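Local coordinates for protein tRNA (adenine(58)-N(1))-methyltransferase TrmI (PDB 2PWY) that catalyses the S-adenosyl-L-methionine-dependent N(1)-methylation of adenosine 58 in tRNA and is required for cell growth at extreme temperatures, at residues L114-G119 with R142-V147; A85-T90 with A247-L252; E40-A45 with L59-P64. One frame throughout, in Å; residues are numbered along the deposited sequence.

Contacts 1 and 2 belong to the Rossmann-like catalytic domain, contact 3 to the small N-terminal domain that may take part in tRNA recognition. Contact 1, nested along the chain within the long loop closed by contact 2, is joined to it where Ala117 CB packs against Val89 CG1 at 3.5 Å; their centres are 19 Å apart. Contact 3 meets contact 1 through Pro64 O, 3.7 Å from Phe144 CE1, but its nearest atoms stay about 14 Å from contact 2. The bound S-adenosyl-L-homocysteine lies about 7 Å from the Met88 side chain of contact 2 and about 12 Å from the Ala115 side chain of contact 1. All three contacts also reach the second subunit.

Contact 1: residues L114-G119 with R142-V147; sequences LARAVG and RAFWQV
A trans chi1 of 177° swings the Trp145 indole from the chain just beyond helix 131-144 across to Ala115 and Arg116 of helix 109-118. The two helices follow successive parallel strands of the Rossmann-like methyltransferase fold, and the indole bridges them near their C-terminal ends. Ala115 CB points at the pyrrole part of the ring, 3.5 Å from Trp145 NE1, in an oblique approach. The benzene part carries on along the same helix, its CZ2 3.5 Å from Ala115 O and its CZ3 4.1 Å from Arg116 CG. The two faces of the indole are covered at their rims, one by Val147 CB, the other by the backbone N of Arg116. Rotation of the indole is further fixed by a hydrogen bond from NE1 to OD1 of Asn149. The same amide donates through ND2 to Ala115 O and Gly119 O, so one asparagine ties the indole to the end of the helix. Ala115 O also accepts the 3.1 Å bond from Gly119 N, and Gly119, with a positive phi of 67°, then turns the chain out of the helix.

Arg116 extends from CG to NE past the indole and comes to the edge of the Phe144 ring, near its plane. Its NH2 makes a salt bridge with Asp93 of the second subunit, while Phe144 stacks on Tyr69 of helix 66-72. This end of the contact therefore joins the interface with the second subunit to helix 66-72. The guanidinium is inclined by 33° to the phenyl plane, and Arg116 NH2 stops 3.9 Å from Phe144 CE2.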
ATOM      1  N   LEU A 114       8.052  20.409 -14.474  1.00  7.70           N
ATOM      2  CA  LEU A 114       9.436  20.912 -14.464  1.00  7.91           C
ATOM      3  C   LEU A 114       9.500  22.440 -14.650  1.00  8.41           C
ATOM      4  O   LEU A 114      10.264  23.145 -13.967  1.00  7.94           O
ATOM      5  CB  LEU A 114      10.267  20.201 -15.551  1.00  8.01           C
ATOM      6  CG  LEU A 114      10.441  18.671 -15.438  1.00  6.92           C
ATOM      7  CD1 LEU A 114      11.212  18.165 -16.667  1.00 10.34           C
ATOM      8  CD2 LEU A 114      11.118  18.252 -14.136  1.00  9.93           C
ATOM      9  N   ALA A 115       8.676  22.944 -15.564  1.00  8.51           N
ATOM     10  CA  ALA A 115       8.648  24.372 -15.900  1.00  9.63           C
ATOM     11  C   ALA A 115       8.153  25.236 -14.734  1.00  9.45           C
ATOM     12  O   ALA A 115       8.695  26.301 -14.489  1.00  9.58           O
ATOM     13  CB  ALA A 115       7.803  24.600 -17.162  1.00  9.44           C
ATOM     14  N   ARG A 116       7.135  24.770 -14.008  1.00  9.32           N
ATOM     15  CA  ARG A 116       6.711  25.445 -12.771  1.00 10.27           C
ATOM     16  C   ARG A 116       7.818  25.494 -11.750  1.00 10.66           C
ATOM     17  O   ARG A 116       8.008  26.526 -11.090  1.00 10.59           O
ATOM     18  CB  ARG A 116       5.542  24.726 -12.122  1.00 10.45           C
ATOM     19  CG  ARG A 116       4.201  25.012 -12.750  1.00 11.65           C
ATOM     20  CD  ARG A 116       3.128  24.414 -11.872  1.00 12.19           C
ATOM     21  NE  ARG A 116       1.819  24.861 -12.305  1.00 13.13           N
ATOM     22  CZ  ARG A 116       0.677  24.538 -11.710  1.00 12.36           C
ATOM     23  NH1 ARG A 116       0.674  23.746 -10.644  1.00 12.92           N
ATOM     24  NH2 ARG A 116      -0.463  25.018 -12.201  1.00 12.52           N
ATOM     25  N   ALA A 117       8.516  24.365 -11.583  1.00  9.74           N
ATOM     26  CA  ALA A 117       9.540  24.240 -10.552  1.00 10.66           C
ATOM     27  C   ALA A 117      10.727  25.173 -10.754  1.00 10.76           C
ATOM     28  O   ALA A 117      11.226  25.747  -9.797  1.00 11.24           O
ATOM     29  CB  ALA A 117      10.010  22.794 -10.427  1.00 10.51           C
ATOM     30  N   VAL A 118      11.163  25.357 -11.994  1.00 10.50           N
ATOM     31  CA  VAL A 118      12.370  26.165 -12.221  1.00 10.50           C
ATOM     32  C   VAL A 118      12.028  27.624 -12.495  1.00 11.14           C
ATOM     33  O   VAL A 118      12.874  28.505 -12.345  1.00 11.07           O
ATOM     34  CB  VAL A 118      13.281  25.569 -13.331  1.00 10.79           C
ATOM     35  CG1 VAL A 118      13.652  24.116 -13.003  1.00 10.33           C
ATOM     36  CG2 VAL A 118      12.626  25.649 -14.697  1.00 10.66           C
ATOM     37  N   GLY A 119      10.785  27.869 -12.915  1.00 11.62           N
ATOM     38  CA  GLY A 119      10.266  29.233 -13.093  1.00 12.92           C
ATOM     39  C   GLY A 119      10.891  30.056 -14.205  1.00 13.76           C
ATOM     40  O   GLY A 119      11.735  29.571 -14.953  1.00 13.69           O
ATOM     41  N   ARG A 142       1.930  25.043 -24.381  1.00 13.05           N
ATOM     42  CA  ARG A 142       1.633  26.433 -24.687  1.00 14.27           C
ATOM     43  C   ARG A 142       0.193  26.817 -24.328  1.00 13.90           C
ATOM     44  O   ARG A 142      -0.069  27.967 -23.960  1.00 14.07           O
ATOM     45  CB  ARG A 142       2.016  26.755 -26.131  1.00 14.99           C
ATOM     46  CG  ARG A 142       3.541  26.753 -26.280  1.00 17.77           C
ATOM     47  CD  ARG A 142       4.045  26.477 -27.694  1.00 22.79           C
ATOM     48  NE  ARG A 142       5.511  26.489 -27.701  1.00 25.46           N
ATOM     49  CZ  ARG A 142       6.272  26.259 -28.767  1.00 27.19           C
ATOM     50  NH1 ARG A 142       5.724  25.990 -29.947  1.00 29.15           N
ATOM     51  NH2 ARG A 142       7.594  26.299 -28.648  1.00 28.91           N
ATOM     52  N   ALA A 143      -0.714  25.840 -24.376  1.00 13.64           N
ATOM     53  CA  ALA A 143      -2.130  26.061 -24.068  1.00 13.53           C
ATOM     54  C   ALA A 143      -2.373  26.327 -22.584  1.00 13.53           C
ATOM     55  O   ALA A 143      -3.423  26.864 -22.203  1.00 14.38           O
ATOM     56  CB  ALA A 143      -2.967  24.867 -24.532  1.00 13.50           C
ATOM     57  N   PHE A 144      -1.400  25.952 -21.752  1.00 13.05           N
ATOM     58  CA  PHE A 144      -1.557  25.996 -20.298  1.00 13.03           C
ATOM     59  C   PHE A 144      -0.577  26.953 -19.621  1.00 13.03           C
ATOM     60  O   PHE A 144      -0.855  27.456 -18.528  1.00 13.18           O
ATOM     61  CB  PHE A 144      -1.340  24.589 -19.736  1.00 12.78           C
ATOM     62  CG  PHE A 144      -1.812  24.415 -18.323  1.00 13.54           C
ATOM     63  CD1 PHE A 144      -3.168  24.227 -18.049  1.00 13.75           C
ATOM     64  CD2 PHE A 144      -0.910  24.416 -17.265  1.00 12.56           C
ATOM     65  CE1 PHE A 144      -3.617  24.044 -16.732  1.00 14.05           C
ATOM     66  CE2 PHE A 144      -1.357  24.247 -15.953  1.00 14.42           C
ATOM     67  CZ  PHE A 144      -2.711  24.051 -15.693  1.00 12.56           C
ATOM     68  N   TRP A 145       0.547  27.212 -20.285  1.00 13.08           N
ATOM     69  CA  TRP A 145       1.703  27.860 -19.672  1.00 13.56           C
ATOM     70  C   TRP A 145       2.335  28.811 -20.676  1.00 14.32           C
ATOM     71  O   TRP A 145       2.776  28.383 -21.750  1.00 14.50           O
ATOM     72  CB  TRP A 145       2.697  26.764 -19.281  1.00 13.09           C
ATOM     73  CG  TRP A 145       4.029  27.171 -18.680  1.00 12.31           C
ATOM     74  CD1 TRP A 145       5.242  27.074 -19.286  1.00 11.80           C
ATOM     75  CD2 TRP A 145       4.287  27.652 -17.342  1.00 12.64           C
ATOM     76  NE1 TRP A 145       6.245  27.468 -18.429  1.00 12.21           N
ATOM     77  CE2 TRP A 145       5.689  27.832 -17.231  1.00 12.45           C
ATOM     78  CE3 TRP A 145       3.477  27.949 -16.238  1.00 13.19           C
ATOM     79  CZ2 TRP A 145       6.297  28.314 -16.070  1.00 13.37           C
ATOM     80  CZ3 TRP A 145       4.088  28.434 -15.066  1.00 12.61           C
ATOM     81  CH2 TRP A 145       5.494  28.599 -14.999  1.00 13.33           C
ATOM     82  N   GLN A 146       2.377  30.089 -20.314  1.00 14.96           N
ATOM     83  CA  GLN A 146       2.831  31.137 -21.220  1.00 15.93           C
ATOM     84  C   GLN A 146       4.271  31.609 -20.977  1.00 16.43           C
ATOM     85  O   GLN A 146       4.797  32.419 -21.752  1.00 17.39           O
ATOM     86  CB  GLN A 146       1.853  32.325 -21.184  1.00 16.21           C
ATOM     87  N   VAL A 147       4.903  31.108 -19.917  1.00 16.26           N
ATOM     88  CA  VAL A 147       6.270  31.499 -19.573  1.00 15.77           C
ATOM     89  C   VAL A 147       7.255  30.812 -20.519  1.00 15.79           C
ATOM     90  O   VAL A 147       7.199  29.594 -20.698  1.00 15.00           O
ATOM     91  CB  VAL A 147       6.597  31.175 -18.085  1.00 16.32           C
ATOM     92  CG1 VAL A 147       8.051  31.466 -17.762  1.00 15.91           C
ATOM     93  CG2 VAL A 147       5.664  31.944 -17.138  1.00 16.71           C
TER

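Contact 2: residues A85-T90 with A247-L252; sequences ASAMVT and AFLVAL
In the class I methyltransferase fold the last strand, 248-254, is inserted antiparallel between strands 192-198 and 216-232, and here Leu249 rises from it to meet Ala87 and Met88 of helix 82-91, which packs on this part of the sheet. The contact is a small, wholly apolar one, built around the forked tip of a single leucine. Leu249 CD1 fits between the two helix residues, 3.8 Å from Ala87 CB and 3.9 Å from Met88 CG. The other branch goes to the methionine alone, with Leu249 CD2 3.8 Å from Met88 CG. Ala87 contributes only its methyl, directed at the strand, whereas Met88 leaves the helix at an angle and its chain passes beside the leucine fork. The backbones remain well apart, 7.6 Å between Met88 CA and Leu249 CA, and side chains alone fill the interval.

Leu249 is fixed within the sheet by backbone hydrogen bonding to Leu222, and its side chain rests on Tyr197. Met88 also packs on Val195 and on Leu110, one of the S-adenosyl-L-methionine-binding residues, so this hydrophobic layer runs up to the wall of the cofactor pocket. The helix also lies at the interface with the second subunit, where Ser86 OG and Thr90 OG1 are hydrogen-bonded to Thr90 and Ser86 of that subunit. Extended as far as its sulfur, the Met88 chain then bends at chi3 (77°), with SD 4.1 Å from Leu249 CD2.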
ATOM      1  N   ALA A  85       5.045  12.884 -11.294  1.00  8.86           N
ATOM      2  CA  ALA A  85       5.701  14.125 -11.736  1.00  9.38           C
ATOM      3  C   ALA A  85       5.990  15.017 -10.522  1.00  9.17           C
ATOM      4  O   ALA A  85       7.079  15.578 -10.394  1.00  9.49           O
ATOM      5  CB  ALA A  85       4.852  14.846 -12.765  1.00  9.78           C
ATOM      6  N   SER A  86       5.017  15.102  -9.623  1.00  9.40           N
ATOM      7  CA  SER A  86       5.165  15.794  -8.345  1.00 10.62           C
ATOM      8  C   SER A  86       6.371  15.270  -7.548  1.00 10.09           C
ATOM      9  O   SER A  86       7.217  16.054  -7.078  1.00 10.34           O
ATOM     10  CB  SER A  86       3.868  15.612  -7.537  1.00 10.67           C
ATOM     11  OG  SER A  86       3.947  16.250  -6.277  1.00 16.00           O
ATOM     12  N   ALA A  87       6.460  13.947  -7.399  1.00  9.04           N
ATOM     13  CA  ALA A  87       7.578  13.324  -6.686  1.00  8.74           C
ATOM     14  C   ALA A  87       8.902  13.555  -7.401  1.00  9.17           C
ATOM     15  O   ALA A  87       9.924  13.813  -6.752  1.00  9.18           O
ATOM     16  CB  ALA A  87       7.325  11.837  -6.473  1.00  9.09           C
ATOM     17  N   MET A  88       8.890  13.476  -8.731  1.00  8.64           N
ATOM     18  CA  MET A  88      10.135  13.668  -9.490  1.00  8.78           C
ATOM     19  C   MET A  88      10.740  15.049  -9.276  1.00  9.17           C
ATOM     20  O   MET A  88      11.954  15.179  -9.142  1.00  9.07           O
ATOM     21  CB  MET A  88       9.926  13.402 -10.977  1.00  7.96           C
ATOM     22  CG  MET A  88       9.709  11.944 -11.266  1.00  9.37           C
ATOM     23  SD  MET A  88       9.386  11.640 -13.003  1.00  9.80           S
ATOM     24  CE  MET A  88      11.052  11.793 -13.661  1.00  9.07           C
ATOM     25  N   VAL A  89       9.896  16.076  -9.217  1.00  8.98           N
ATOM     26  CA  VAL A  89      10.391  17.429  -8.974  1.00  9.67           C
ATOM     27  C   VAL A  89      11.077  17.537  -7.610  1.00  9.67           C
ATOM     28  O   VAL A  89      12.120  18.189  -7.483  1.00 10.63           O
ATOM     29  CB  VAL A  89       9.266  18.455  -9.133  1.00  9.91           C
ATOM     30  CG1 VAL A  89       9.711  19.830  -8.627  1.00 10.91           C
ATOM     31  CG2 VAL A  89       8.851  18.516 -10.613  1.00 10.35           C
ATOM     32  N   THR A  90      10.507  16.880  -6.602  1.00  9.19           N
ATOM     33  CA  THR A  90      11.096  16.879  -5.265  1.00  8.96           C
ATOM     34  C   THR A  90      12.380  16.048  -5.224  1.00  8.88           C
ATOM     35  O   THR A  90      13.374  16.452  -4.622  1.00  8.87           O
ATOM     36  CB  THR A  90      10.094  16.369  -4.208  1.00  8.63           C
ATOM     37  OG1 THR A  90       8.967  17.261  -4.187  1.00 10.00           O
ATOM     38  CG2 THR A  90      10.746  16.372  -2.807  1.00  8.62           C
ATOM     39  N   ALA A 247       4.499   3.724 -12.472  1.00 13.95           N
ATOM     40  CA  ALA A 247       5.905   3.447 -12.707  1.00 12.88           C
ATOM     41  C   ALA A 247       6.728   3.534 -11.428  1.00 12.15           C
ATOM     42  O   ALA A 247       6.287   4.106 -10.431  1.00 12.67           O
ATOM     43  CB  ALA A 247       6.478   4.417 -13.759  1.00 13.50           C
ATOM     44  N   PHE A 248       7.922   2.950 -11.485  1.00 10.05           N
ATOM     45  CA  PHE A 248       8.939   3.143 -10.478  1.00  9.27           C
ATOM     46  C   PHE A 248       9.731   4.397 -10.785  1.00  8.82           C
ATOM     47  O   PHE A 248       9.900   4.745 -11.951  1.00  9.24           O
ATOM     48  CB  PHE A 248       9.886   1.945 -10.485  1.00  8.68           C
ATOM     49  CG  PHE A 248       9.195   0.654 -10.205  1.00  8.67           C
ATOM     50  CD1 PHE A 248       8.996   0.252  -8.894  1.00  8.94           C
ATOM     51  CD2 PHE A 248       8.707  -0.138 -11.242  1.00  9.67           C
ATOM     52  CE1 PHE A 248       8.321  -0.939  -8.606  1.00  9.46           C
ATOM     53  CE2 PHE A 248       8.048  -1.346 -10.966  1.00 10.56           C
ATOM     54  CZ  PHE A 248       7.847  -1.733  -9.655  1.00 10.55           C
ATOM     55  N   LEU A 249      10.218   5.052  -9.734  1.00  8.41           N
ATOM     56  CA  LEU A 249      11.151   6.169  -9.882  1.00  8.25           C
ATOM     57  C   LEU A 249      12.525   5.721  -9.415  1.00  8.66           C
ATOM     58  O   LEU A 249      12.671   5.144  -8.326  1.00  8.83           O
ATOM     59  CB  LEU A 249      10.692   7.387  -9.064  1.00  7.91           C
ATOM     60  CG  LEU A 249       9.285   7.939  -9.324  1.00 10.10           C
ATOM     61  CD1 LEU A 249       9.065   9.207  -8.522  1.00  9.80           C
ATOM     62  CD2 LEU A 249       9.094   8.207 -10.792  1.00 10.93           C
ATOM     63  N   VAL A 250      13.532   5.982 -10.239  1.00  8.39           N
ATOM     64  CA  VAL A 250      14.913   5.602  -9.950  1.00  8.21           C
ATOM     65  C   VAL A 250      15.761   6.881  -9.893  1.00  8.71           C
ATOM     66  O   VAL A 250      15.838   7.616 -10.889  1.00  9.07           O
ATOM     67  CB  VAL A 250      15.483   4.656 -11.038  1.00  8.34           C
ATOM     68  CG1 VAL A 250      16.925   4.298 -10.709  1.00  9.14           C
ATOM     69  CG2 VAL A 250      14.623   3.378 -11.177  1.00  8.11           C
ATOM     70  N   ALA A 251      16.371   7.141  -8.734  1.00  8.28           N
ATOM     71  CA  ALA A 251      17.190   8.338  -8.533  1.00  8.19           C
ATOM     72  C   ALA A 251      18.660   7.941  -8.461  1.00  8.14           C
ATOM     73  O   ALA A 251      19.041   7.053  -7.690  1.00  9.24           O
ATOM     74  CB  ALA A 251      16.790   9.087  -7.248  1.00  7.74           C
ATOM     75  N   LEU A 252      19.476   8.606  -9.267  1.00  8.21           N
ATOM     76  CA  LEU A 252      20.927   8.417  -9.258  1.00  8.89           C
ATOM     77  C   LEU A 252      21.576   9.730  -8.879  1.00  9.56           C
ATOM     78  O   LEU A 252      21.100  10.788  -9.303  1.00 10.39           O
ATOM     79  CB  LEU A 252      21.416   8.018 -10.665  1.00  9.67           C
ATOM     80  CG  LEU A 252      20.707   6.847 -11.363  1.00  9.55           C
ATOM     81  CD1 LEU A 252      21.229   6.716 -12.800  1.00 12.21           C
ATOM     82  CD2 LEU A 252      20.935   5.578 -10.602  1.00 11.42           C
TER

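Contact 3: residues E40-A45 with L59-P64; sequences EALLEA and LSVHRP
No ring or other flat side chain stands between Leu42 and Ala45 of helix 39-45 and Val61 of strand 58-62, and the imidazole of His62 takes no part across the contact. Instead Val61 CG1 comes to the backbone O of Leu42, in the middle of the helix, at 3.8 Å. The rest is aliphatic. A chi1 of 178° divides the two valine methyls: CG1 goes to that carbonyl oxygen, while Val61 CG2 touches one methyl of each helix residue, Ala45 CB at 4.0 Å and Leu42 CD2 at 4.2 Å. Ala45 is directed toward the strand, whereas Leu42 leaves the helix obliquely and only its far end swings in. The strand alternates, turning Leu59 and Val61 to the helix and Ser60 away from it. Ser60 OG is hydrogen-bonded to His62 NE2 at 2.9 Å and also to Lys13 O of strand 10-13, and His62 ND1 bonds to Asp191 of the second subunit.

The helix thus lies on one face of the small antiparallel sheet of the N-terminal domain. Leu10, Leu12, Val37 and Val51 enlarge the core around Leu42. With no hydrogen bond between the segments, the helix is seated by shape and by burial of methyl groups, while the polar groups of the strand are bonded within the strand, to the rest of the domain and to the second subunit.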
ATOM      1  N   GLU A  40     -19.669  31.600 -23.979  1.00 15.02           N
ATOM      2  CA  GLU A  40     -19.859  32.848 -23.238  1.00 15.64           C
ATOM      3  C   GLU A  40     -20.466  32.604 -21.854  1.00 15.02           C
ATOM      4  O   GLU A  40     -20.079  33.264 -20.886  1.00 15.25           O
ATOM      5  CB  GLU A  40     -20.750  33.817 -24.021  1.00 15.78           C
ATOM      6  CG  GLU A  40     -20.136  34.329 -25.319  1.00 18.53           C
ATOM      7  CD  GLU A  40     -20.220  33.344 -26.490  1.00 20.99           C
ATOM      8  OE1 GLU A  40     -20.830  32.255 -26.357  1.00 22.75           O
ATOM      9  OE2 GLU A  40     -19.672  33.676 -27.561  1.00 22.62           O
ATOM     10  N   ALA A  41     -21.408  31.669 -21.761  1.00 14.63           N
ATOM     11  CA  ALA A  41     -22.068  31.383 -20.475  1.00 14.67           C
ATOM     12  C   ALA A  41     -21.053  30.828 -19.482  1.00 14.48           C
ATOM     13  O   ALA A  41     -21.124  31.106 -18.280  1.00 14.55           O
ATOM     14  CB  ALA A  41     -23.214  30.410 -20.647  1.00 14.66           C
ATOM     15  N   LEU A  42     -20.119  30.033 -20.002  1.00 14.27           N
ATOM     16  CA  LEU A  42     -19.064  29.416 -19.198  1.00 15.01           C
ATOM     17  C   LEU A  42     -18.138  30.467 -18.632  1.00 15.65           C
ATOM     18  O   LEU A  42     -17.812  30.452 -17.445  1.00 15.77           O
ATOM     19  CB  LEU A  42     -18.269  28.404 -20.026  1.00 14.43           C
ATOM     20  CG  LEU A  42     -19.063  27.252 -20.643  1.00 14.09           C
ATOM     21  CD1 LEU A  42     -18.178  26.397 -21.557  1.00 14.85           C
ATOM     22  CD2 LEU A  42     -19.731  26.385 -19.594  1.00 15.46           C
ATOM     23  N   LEU A  43     -17.719  31.386 -19.493  1.00 16.36           N
ATOM     24  CA  LEU A  43     -16.843  32.473 -19.097  1.00 17.15           C
ATOM     25  C   LEU A  43     -17.541  33.393 -18.096  1.00 17.18           C
ATOM     26  O   LEU A  43     -16.935  33.856 -17.124  1.00 17.20           O
ATOM     27  CB  LEU A  43     -16.373  33.238 -20.336  1.00 17.52           C
ATOM     28  CG  LEU A  43     -15.584  32.402 -21.368  1.00 19.09           C
ATOM     29  CD1 LEU A  43     -15.619  33.064 -22.740  1.00 22.27           C
ATOM     30  CD2 LEU A  43     -14.144  32.168 -20.920  1.00 19.89           C
ATOM     31  N   GLU A  44     -18.828  33.633 -18.325  1.00 17.00           N
ATOM     32  CA  GLU A  44     -19.617  34.456 -17.420  1.00 17.52           C
ATOM     33  C   GLU A  44     -19.731  33.836 -16.024  1.00 16.83           C
ATOM     34  O   GLU A  44     -19.593  34.540 -15.019  1.00 17.24           O
ATOM     35  CB  GLU A  44     -20.976  34.763 -18.049  1.00 17.97           C
ATOM     36  CG  GLU A  44     -20.838  35.901 -19.056  1.00 21.74           C
ATOM     37  CD  GLU A  44     -21.851  35.876 -20.193  1.00 26.09           C
ATOM     38  OE1 GLU A  44     -22.793  35.049 -20.160  1.00 26.78           O
ATOM     39  OE2 GLU A  44     -21.687  36.700 -21.127  1.00 26.35           O
ATOM     40  N   ALA A  45     -19.954  32.522 -15.969  1.00 15.73           N
ATOM     41  CA  ALA A  45     -20.023  31.805 -14.695  1.00 15.01           C
ATOM     42  C   ALA A  45     -18.653  31.872 -14.020  1.00 14.32           C
ATOM     43  O   ALA A  45     -18.536  32.190 -12.826  1.00 14.86           O
ATOM     44  CB  ALA A  45     -20.447  30.365 -14.919  1.00 14.45           C
ATOM     45  N   LEU A  59     -23.507  22.172 -14.754  1.00 17.50           N
ATOM     46  CA  LEU A  59     -22.102  22.101 -15.119  1.00 16.69           C
ATOM     47  C   LEU A  59     -21.314  23.036 -14.219  1.00 16.37           C
ATOM     48  O   LEU A  59     -21.524  24.253 -14.244  1.00 16.69           O
ATOM     49  CB  LEU A  59     -21.906  22.499 -16.589  1.00 17.12           C
ATOM     50  CG  LEU A  59     -22.721  21.670 -17.593  1.00 17.39           C
ATOM     51  CD1 LEU A  59     -22.610  22.254 -18.986  1.00 17.67           C
ATOM     52  CD2 LEU A  59     -22.289  20.195 -17.582  1.00 17.67           C
ATOM     53  N   SER A  60     -20.404  22.480 -13.426  1.00 15.67           N
ATOM     54  CA  SER A  60     -19.573  23.330 -12.587  1.00 15.14           C
ATOM     55  C   SER A  60     -18.376  23.743 -13.424  1.00 14.71           C
ATOM     56  O   SER A  60     -17.814  22.926 -14.161  1.00 14.41           O
ATOM     57  CB  SER A  60     -19.131  22.612 -11.320  1.00 16.02           C
ATOM     58  OG  SER A  60     -18.432  21.435 -11.645  1.00 17.74           O
ATOM     59  N   VAL A  61     -17.999  25.008 -13.305  1.00 13.14           N
ATOM     60  CA  VAL A  61     -16.943  25.575 -14.128  1.00 13.43           C
ATOM     61  C   VAL A  61     -15.676  25.751 -13.296  1.00 12.78           C
ATOM     62  O   VAL A  61     -15.728  26.258 -12.164  1.00 12.96           O
ATOM     63  CB  VAL A  61     -17.373  26.940 -14.724  1.00 12.70           C
ATOM     64  CG1 VAL A  61     -16.259  27.545 -15.544  1.00 13.29           C
ATOM     65  CG2 VAL A  61     -18.659  26.790 -15.565  1.00 14.82           C
ATOM     66  N   HIS A  62     -14.546  25.331 -13.865  1.00 12.98           N
ATOM     67  CA  HIS A  62     -13.268  25.316 -13.156  1.00 12.44           C
ATOM     68  C   HIS A  62     -12.100  25.821 -14.001  1.00 11.81           C
ATOM     69  O   HIS A  62     -12.082  25.661 -15.227  1.00 12.23           O
ATOM     70  CB  HIS A  62     -12.925  23.894 -12.676  1.00 12.67           C
ATOM     71  CG  HIS A  62     -13.987  23.269 -11.833  1.00 14.52           C
ATOM     72  ND1 HIS A  62     -14.167  23.585 -10.504  1.00 14.63           N
ATOM     73  CD2 HIS A  62     -14.926  22.339 -12.131  1.00 15.64           C
ATOM     74  CE1 HIS A  62     -15.178  22.883 -10.020  1.00 16.61           C
ATOM     75  NE2 HIS A  62     -15.663  22.125 -10.989  1.00 18.08           N
ATOM     76  N   ARG A  63     -11.145  26.446 -13.326  1.00 11.33           N
ATOM     77  CA  ARG A  63      -9.796  26.579 -13.841  1.00 10.64           C
ATOM     78  C   ARG A  63      -9.125  25.238 -13.525  1.00 10.00           C
ATOM     79  O   ARG A  63      -8.999  24.889 -12.347  1.00 10.70           O
ATOM     80  CB  ARG A  63      -9.045  27.709 -13.125  1.00 10.88           C
ATOM     81  CG  ARG A  63      -7.546  27.652 -13.337  1.00 11.93           C
ATOM     82  CD  ARG A  63      -6.802  28.556 -12.400  1.00 14.43           C
ATOM     83  NE  ARG A  63      -5.358  28.515 -12.648  1.00 14.10           N
ATOM     84  CZ  ARG A  63      -4.539  29.536 -12.416  1.00 16.41           C
ATOM     85  NH1 ARG A  63      -5.015  30.683 -11.934  1.00 16.53           N
ATOM     86  NH2 ARG A  63      -3.248  29.423 -12.674  1.00 14.30           N
ATOM     87  N   PRO A  64      -8.721  24.470 -14.555  1.00  9.33           N
ATOM     88  CA  PRO A  64      -8.141  23.146 -14.265  1.00  8.87           C
ATOM     89  C   PRO A  64      -6.808  23.306 -13.556  1.00  8.55           C
ATOM     90  O   PRO A  64      -6.009  24.167 -13.936  1.00  8.48           O
ATOM     91  CB  PRO A  64      -7.922  22.519 -15.654  1.00  8.90           C
ATOM     92  CG  PRO A  64      -7.951  23.681 -16.624  1.00  9.79           C
ATOM     93  CD  PRO A  64      -8.760  24.772 -16.004  1.00  9.49           C
TER